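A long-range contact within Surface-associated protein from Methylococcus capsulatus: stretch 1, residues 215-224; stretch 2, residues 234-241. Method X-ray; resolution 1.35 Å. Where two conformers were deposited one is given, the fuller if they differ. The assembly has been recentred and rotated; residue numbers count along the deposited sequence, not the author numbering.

Stretch 1, residues 215-224: GLPPKADHTA
Stretch 2, residues 234-241: PMKPDSYT

Stretch 1 is irregular throughout, and stretch 2 is loop or turn until it enters a strand that includes Tyr-240 and Thr-241. The two run in opposite directions. Leu-216 CA lies 4.5 Å from Asp-238 CA, Lys-219 CA 4.9 Å from Pro-237 CA, and Thr-223 CA 5.9 Å from Met-235 CA. Together they bury 612 Å².

Pro-234 (phi/psi -67/151) points away and makes no contact. Met-235 (-115/86) points toward stretch 1, with chi1 m, chi2 m and chi3 at 130°. Its SD sits over one face of the His-222 ring, 3.8 Å from the ring centroid and 26° off the normal, a sulfur-aromatic contact. Its CE reaches Ala-224 CB at 3.9 Å, an apolar contact. Met-235 CB also lies 3.3 Å from His-222 O.

Lys-236 (-87/150) has its CA-to-CB bond pointing away from stretch 1, and its side chain is extended beyond chi1 (m, t, t, t). Its backbone does the work. His-222 ND1 donates to Lys-236 O at 2.7 Å and 167°, a short, nearly straight bond at the ring edge. His-222 (-86/99) points toward stretch 2 with chi1 t and chi2 -153°. Its NE2 is hydrogen-bonded elsewhere in the structure.

Pro-237 (-69/-15, C-gamma endo) offers its carbonyl to stretch 1. Lys-219 N donates to Pro-237 O at 2.9 Å and 141°. The same oxygen receives a CA-H...O contact from Pro-218 CA at 3.3 Å. Pro-218 (-54/139) has no amide hydrogen to give. A second such contact joins Pro-237 CA to Lys-219 O at 3.6 Å. Lys-219 (-130/132; t, t, t, p) leads its end away, where NZ forms a salt bridge with Asp-221 OD1 at 2.9 Å.

Asp-238 (-130/15, chi1 p, chi2 -44°) meets the start of stretch 1. Leu-216 N donates to Asp-238 O at 2.9 Å and 162°. Gly-215 N makes a weak bond to Asp-238 OD2 at 3.4 Å. Gly-215 has phi/psi 75/23, and a positive phi suits glycine.

Ser-239 (-148/157, chi1 m) points away. Its backbone still packs here: Ser-239 O is 2.9 Å from His-222 CE1, and Ser-239 CA is 3.9 Å from Leu-216 CD1.

Tyr-240 (-149/157, chi1 p, chi2 85°) points toward stretch 1. Its CD2 meets Leu-216 CD1 at 3.5 Å, an apolar contact oblique to the ring. Leu-216 (-72/157) is m, t. Tyr-240 CB also lies 3.8 Å from His-222 CE1. Thr-241 (-127/132, chi1 m) points away, clear of the contact.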

# COMPACT_ATOMS: atom_id res chain seq x y z
N GLY A 215 12.80 17.61 0.95
CA GLY A 215 14.15 17.68 0.39
C GLY A 215 14.26 17.21 -1.05
O GLY A 215 15.34 16.82 -1.50
N LEU A 216 13.14 17.23 -1.78
CA LEU A 216 13.12 16.83 -3.19
C LEU A 216 13.80 17.88 -4.06
O LEU A 216 13.87 19.05 -3.68
CB LEU A 216 11.67 16.65 -3.65
CG LEU A 216 10.98 15.35 -3.25
CD1 LEU A 216 9.47 15.53 -3.18
CD2 LEU A 216 11.37 14.25 -4.24
N PRO A 217 14.28 17.49 -5.25
CA PRO A 217 14.81 18.50 -6.17
C PRO A 217 13.73 19.54 -6.46
O PRO A 217 12.62 19.18 -6.83
CB PRO A 217 15.15 17.68 -7.43
CG PRO A 217 15.33 16.26 -6.92
CD PRO A 217 14.33 16.12 -5.82
N PRO A 218 14.03 20.83 -6.25
CA PRO A 218 12.97 21.84 -6.36
C PRO A 218 12.20 21.81 -7.68
O PRO A 218 12.79 21.64 -8.74
CB PRO A 218 13.74 23.15 -6.19
CG PRO A 218 14.88 22.76 -5.29
CD PRO A 218 15.31 21.42 -5.82
N LYS A 219 10.89 21.99 -7.57
CA LYS A 219 9.98 21.83 -8.70
C LYS A 219 9.09 23.05 -8.76
O LYS A 219 8.54 23.46 -7.74
CB LYS A 219 9.13 20.56 -8.48
CG LYS A 219 8.05 20.27 -9.52
CD LYS A 219 7.40 18.90 -9.23
CE LYS A 219 6.16 18.60 -10.10
NZ LYS A 219 6.55 18.48 -11.52
N ALA A 220 8.94 23.64 -9.95
CA ALA A 220 8.18 24.88 -10.09
C ALA A 220 6.70 24.69 -10.37
O ALA A 220 5.92 25.64 -10.30
CB ALA A 220 8.79 25.74 -11.19
N ASP A 221 6.30 23.46 -10.70
CA ASP A 221 4.92 23.19 -11.06
C ASP A 221 4.35 22.09 -10.18
O ASP A 221 3.64 21.20 -10.65
CB ASP A 221 4.78 22.83 -12.55
CG ASP A 221 5.59 21.62 -12.94
OD1 ASP A 221 6.52 21.25 -12.21
OD2 ASP A 221 5.29 21.01 -13.98
N HIS A 222 4.65 22.16 -8.88
CA HIS A 222 3.95 21.30 -7.93
C HIS A 222 2.68 22.02 -7.54
O HIS A 222 2.68 22.91 -6.69
CB HIS A 222 4.81 21.01 -6.71
CG HIS A 222 4.16 20.09 -5.73
ND1 HIS A 222 4.45 20.11 -4.38
CD2 HIS A 222 3.22 19.13 -5.90
CE1 HIS A 222 3.71 19.20 -3.76
NE2 HIS A 222 2.96 18.59 -4.66
N THR A 223 1.58 21.62 -8.18
CA THR A 223 0.32 22.35 -8.10
C THR A 223 -0.85 21.42 -7.78
O THR A 223 -0.75 20.20 -7.90
CB THR A 223 0.01 23.07 -9.43
OG1 THR A 223 -0.12 22.10 -10.47
CG2 THR A 223 1.11 24.07 -9.77
N ALA A 224 -1.96 22.02 -7.36
CA ALA A 224 -3.20 21.28 -7.16
C ALA A 224 -4.33 22.08 -7.80
O ALA A 224 -4.21 23.30 -7.96
CB ALA A 224 -3.47 21.09 -5.68
N PRO A 234 -0.65 21.89 1.58
CA PRO A 234 0.31 22.77 0.91
C PRO A 234 0.97 22.13 -0.31
O PRO A 234 1.13 20.91 -0.36
CB PRO A 234 1.38 23.03 1.99
CG PRO A 234 0.81 22.54 3.27
CD PRO A 234 -0.20 21.50 2.93
N MET A 235 1.34 22.96 -1.27
CA MET A 235 2.05 22.52 -2.47
C MET A 235 3.44 23.13 -2.46
O MET A 235 3.66 24.19 -3.04
CB MET A 235 1.29 22.97 -3.73
CG MET A 235 -0.06 22.29 -3.85
SD MET A 235 0.11 20.54 -4.23
CE MET A 235 -0.95 19.78 -3.01
N LYS A 236 4.37 22.44 -1.80
CA LYS A 236 5.73 22.95 -1.61
C LYS A 236 6.65 22.59 -2.78
O LYS A 236 6.47 21.57 -3.43
CB LYS A 236 6.29 22.39 -0.29
CG LYS A 236 5.49 22.83 0.92
CD LYS A 236 5.90 22.11 2.19
CE LYS A 236 5.01 22.53 3.36
NZ LYS A 236 5.30 21.77 4.61
N PRO A 237 7.65 23.44 -3.04
CA PRO A 237 8.55 23.16 -4.16
C PRO A 237 9.47 21.95 -3.93
O PRO A 237 10.06 21.45 -4.87
CB PRO A 237 9.37 24.46 -4.28
CG PRO A 237 9.34 25.03 -2.91
CD PRO A 237 7.99 24.70 -2.35
N ASP A 238 9.59 21.49 -2.68
CA ASP A 238 10.56 20.45 -2.35
C ASP A 238 9.96 19.29 -1.56
O ASP A 238 10.69 18.50 -0.95
CB ASP A 238 11.67 21.06 -1.50
CG ASP A 238 11.21 21.29 -0.08
OD1 ASP A 238 10.08 21.81 0.09
OD2 ASP A 238 11.97 20.94 0.87
N SER A 239 8.63 19.20 -1.55
CA SER A 239 7.94 18.18 -0.75
C SER A 239 6.66 17.75 -1.44
O SER A 239 6.11 18.47 -2.27
CB SER A 239 7.58 18.74 0.62
OG SER A 239 8.72 19.26 1.30
N TYR A 240 6.20 16.55 -1.09
CA TYR A 240 4.82 16.15 -1.34
C TYR A 240 4.35 15.19 -0.27
O TYR A 240 5.16 14.55 0.41
CB TYR A 240 4.57 15.61 -2.76
CG TYR A 240 5.14 14.24 -3.09
CD1 TYR A 240 4.44 13.08 -2.77
CD2 TYR A 240 6.34 14.11 -3.77
CE1 TYR A 240 4.95 11.83 -3.11
CE2 TYR A 240 6.86 12.86 -4.12
CZ TYR A 240 6.14 11.73 -3.79
OH TYR A 240 6.61 10.48 -4.13
N THR A 241 3.03 15.13 -0.11
CA THR A 241 2.39 14.28 0.89
C THR A 241 1.32 13.41 0.23
O THR A 241 0.52 13.88 -0.57
CB THR A 241 1.76 15.13 2.01
OG1 THR A 241 2.79 15.89 2.67
CG2 THR A 241 1.03 14.28 3.04